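PDB 6QIX: P43 from Trichuris muris, which is the major secreted protein of the whipworm, tethering to matrix and inhibiting the function of the cytokine interleukin-13. Local coordinates for residues 278-283 / 341-346. Numbering follows the deposited sequence.
Sequences GDICTL and KCCCHP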
loop_
_atom_site.group_PDB
_atom_site.type_symbol
_atom_site.label_atom_id
_atom_site.label_comp_id
_atom_site.label_asym_id
_atom_site.label_seq_id
_atom_site.Cartn_x
_atom_site.Cartn_y
_atom_site.Cartn_z
ATOM N N GLY A 278 -1.338 6.816 -20.796
ATOM C CA GLY A 278 -0.010 6.267 -20.657
ATOM C C GLY A 278 1.123 7.167 -21.097
ATOM O O GLY A 278 2.284 6.767 -20.986
ATOM N N ASP A 279 0.815 8.354 -21.592
ATOM C CA ASP A 279 1.821 9.328 -21.961
ATOM C C ASP A 279 2.292 10.096 -20.734
ATOM O O ASP A 279 1.532 10.339 -19.793
ATOM C CB ASP A 279 1.254 10.351 -22.921
ATOM C CG ASP A 279 0.801 9.765 -24.228
ATOM O OD1 ASP A 279 1.294 8.658 -24.577
ATOM O OD2 ASP A 279 -0.009 10.452 -24.919
ATOM N N ILE A 280 3.550 10.559 -20.763
ATOM C CA ILE A 280 4.020 11.317 -19.612
ATOM C C ILE A 280 3.212 12.606 -19.463
ATOM O O ILE A 280 2.746 13.209 -20.448
ATOM C CB ILE A 280 5.534 11.579 -19.761
ATOM C CG1 ILE A 280 6.156 12.060 -18.460
ATOM C CG2 ILE A 280 5.816 12.512 -20.978
ATOM C CD1 ILE A 280 7.650 11.768 -18.388
ATOM N N CYS A 281 3.003 13.015 -18.208
ATOM C CA CYS A 281 2.295 14.256 -17.908
ATOM C C CYS A 281 3.240 15.428 -18.103
ATOM O O CYS A 281 4.388 15.373 -17.638
ATOM C CB CYS A 281 1.787 14.313 -16.460
ATOM S SG CYS A 281 0.507 13.072 -16.052
ATOM N N THR A 282 2.740 16.513 -18.731
ATOM C CA THR A 282 3.479 17.787 -18.792
ATOM C C THR A 282 2.742 18.849 -17.978
ATOM O O THR A 282 1.631 19.231 -18.331
ATOM C CB THR A 282 3.666 18.239 -20.239
ATOM O OG1 THR A 282 4.316 17.178 -20.950
ATOM C CG2 THR A 282 4.475 19.536 -20.314
ATOM N N LEU A 283 3.376 19.318 -16.892
ATOM C CA LEU A 283 2.845 20.359 -16.010
ATOM C C LEU A 283 3.756 21.582 -15.972
ATOM O O LEU A 283 4.977 21.465 -16.105
ATOM C CB LEU A 283 2.725 19.850 -14.585
ATOM C CG LEU A 283 1.981 18.526 -14.379
ATOM C CD1 LEU A 283 2.034 18.110 -12.943
ATOM C CD2 LEU A 283 0.558 18.628 -14.858
ATOM N N LYS A 341 7.831 16.954 -16.019
ATOM C CA LYS A 341 7.402 15.726 -16.698
ATOM C C LYS A 341 7.182 14.653 -15.646
ATOM O O LYS A 341 8.130 14.244 -14.959
ATOM C CB LYS A 341 8.463 15.291 -17.702
ATOM C CG LYS A 341 8.754 16.363 -18.772
ATOM C CD LYS A 341 7.596 16.454 -19.795
ATOM C CE LYS A 341 7.975 17.473 -20.861
ATOM N NZ LYS A 341 6.967 17.570 -21.920
ATOM N N CYS A 342 5.931 14.198 -15.491
ATOM C CA CYS A 342 5.556 13.467 -14.286
ATOM C C CYS A 342 4.879 12.145 -14.611
ATOM O O CYS A 342 4.093 12.052 -15.550
ATOM C CB CYS A 342 4.604 14.289 -13.406
ATOM S SG CYS A 342 5.251 15.944 -12.984
ATOM N N CYS A 343 5.161 11.158 -13.772
ATOM C CA CYS A 343 4.518 9.850 -13.805
ATOM C C CYS A 343 4.121 9.410 -12.394
ATOM O O CYS A 343 4.744 9.797 -11.402
ATOM C CB CYS A 343 5.471 8.759 -14.382
ATOM S SG CYS A 343 6.281 9.160 -15.940
ATOM N N CYS A 344 3.121 8.542 -12.295
ATOM C CA CYS A 344 2.702 8.097 -10.952
ATOM C C CYS A 344 3.113 6.660 -10.641
ATOM O O CYS A 344 3.136 5.780 -11.505
ATOM C CB CYS A 344 1.180 8.232 -10.755
ATOM S SG CYS A 344 0.629 9.949 -10.690
ATOM N N HIS A 345 3.440 6.436 -9.388
ATOM C CA HIS A 345 3.793 5.130 -8.877
ATOM C C HIS A 345 2.768 4.098 -9.357
ATOM O O HIS A 345 1.557 4.324 -9.206
ATOM C CB HIS A 345 3.818 5.207 -7.339
ATOM C CG HIS A 345 4.286 3.955 -6.681
ATOM N ND1 HIS A 345 5.618 3.623 -6.616
ATOM C CD2 HIS A 345 3.606 2.921 -6.129
ATOM C CE1 HIS A 345 5.751 2.469 -5.992
ATOM N NE2 HIS A 345 4.540 2.016 -5.692
ATOM N N PRO A 346 3.207 2.922 -9.837
ATOM C CA PRO A 346 4.582 2.373 -9.779
ATOM C C PRO A 346 5.480 2.736 -10.973
ATOM O O PRO A 346 6.507 2.092 -11.217
ATOM C CB PRO A 346 4.351 0.867 -9.748
ATOM C CG PRO A 346 3.111 0.698 -10.582
ATOM C CD PRO A 346 2.224 1.904 -10.222
#
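Cys281 and Cys342 face each other as an antiparallel hydrogen-bonded pair, with two backbone bonds: Cys281 N to Cys342 O at 3.0 Å and Cys342 N to Cys281 O at 2.9 Å. The Lys341 CA-H also leans on Cys281 O. Packing is tight on the cysteine face, where both residues are buried. Cys281 CB lies 4.2 Å from Cys342 CB, and Leu283 CD1 rests 3.9 Å from Cys342 SG. Cysteine suits this place because it is small enough for close strands, yet can cross-link: Cys342 is bonded to Cys333 of neighbouring strand 331-336, Cys281 to Cys241 outside the sheet. Ile280 is packed too. Its CG1, anti to the backbone N (chi1 -166°), meets Cys342 O at 3.6 Å. Its branched chain suits a place beside sulfur, CD1 touching Cys343 SG at 3.8 Å; Pro349 adjoins both residues.

The looser, partly exposed side belongs to Thr282 and Lys341. Lys341, bent at chi2 (-74°), runs alongside Thr282, and its NZ donates to Thr282 OG1 at 2.8 Å. A long amine and a short hydroxyl suit this side, Lys341 CD lying close to Thr282 OG1 while the polar ends meet. Ile280 crosses Lys341 at about a right angle, CD1 against Lys341 CB.

Strand 339-344 lies between 281-284 and 331-336, making this the edge-to-centre pairing of a small, three-stranded antiparallel sheet cross-linked by disulfides, an arrangement characteristic of cysteine-rich secreted proteins.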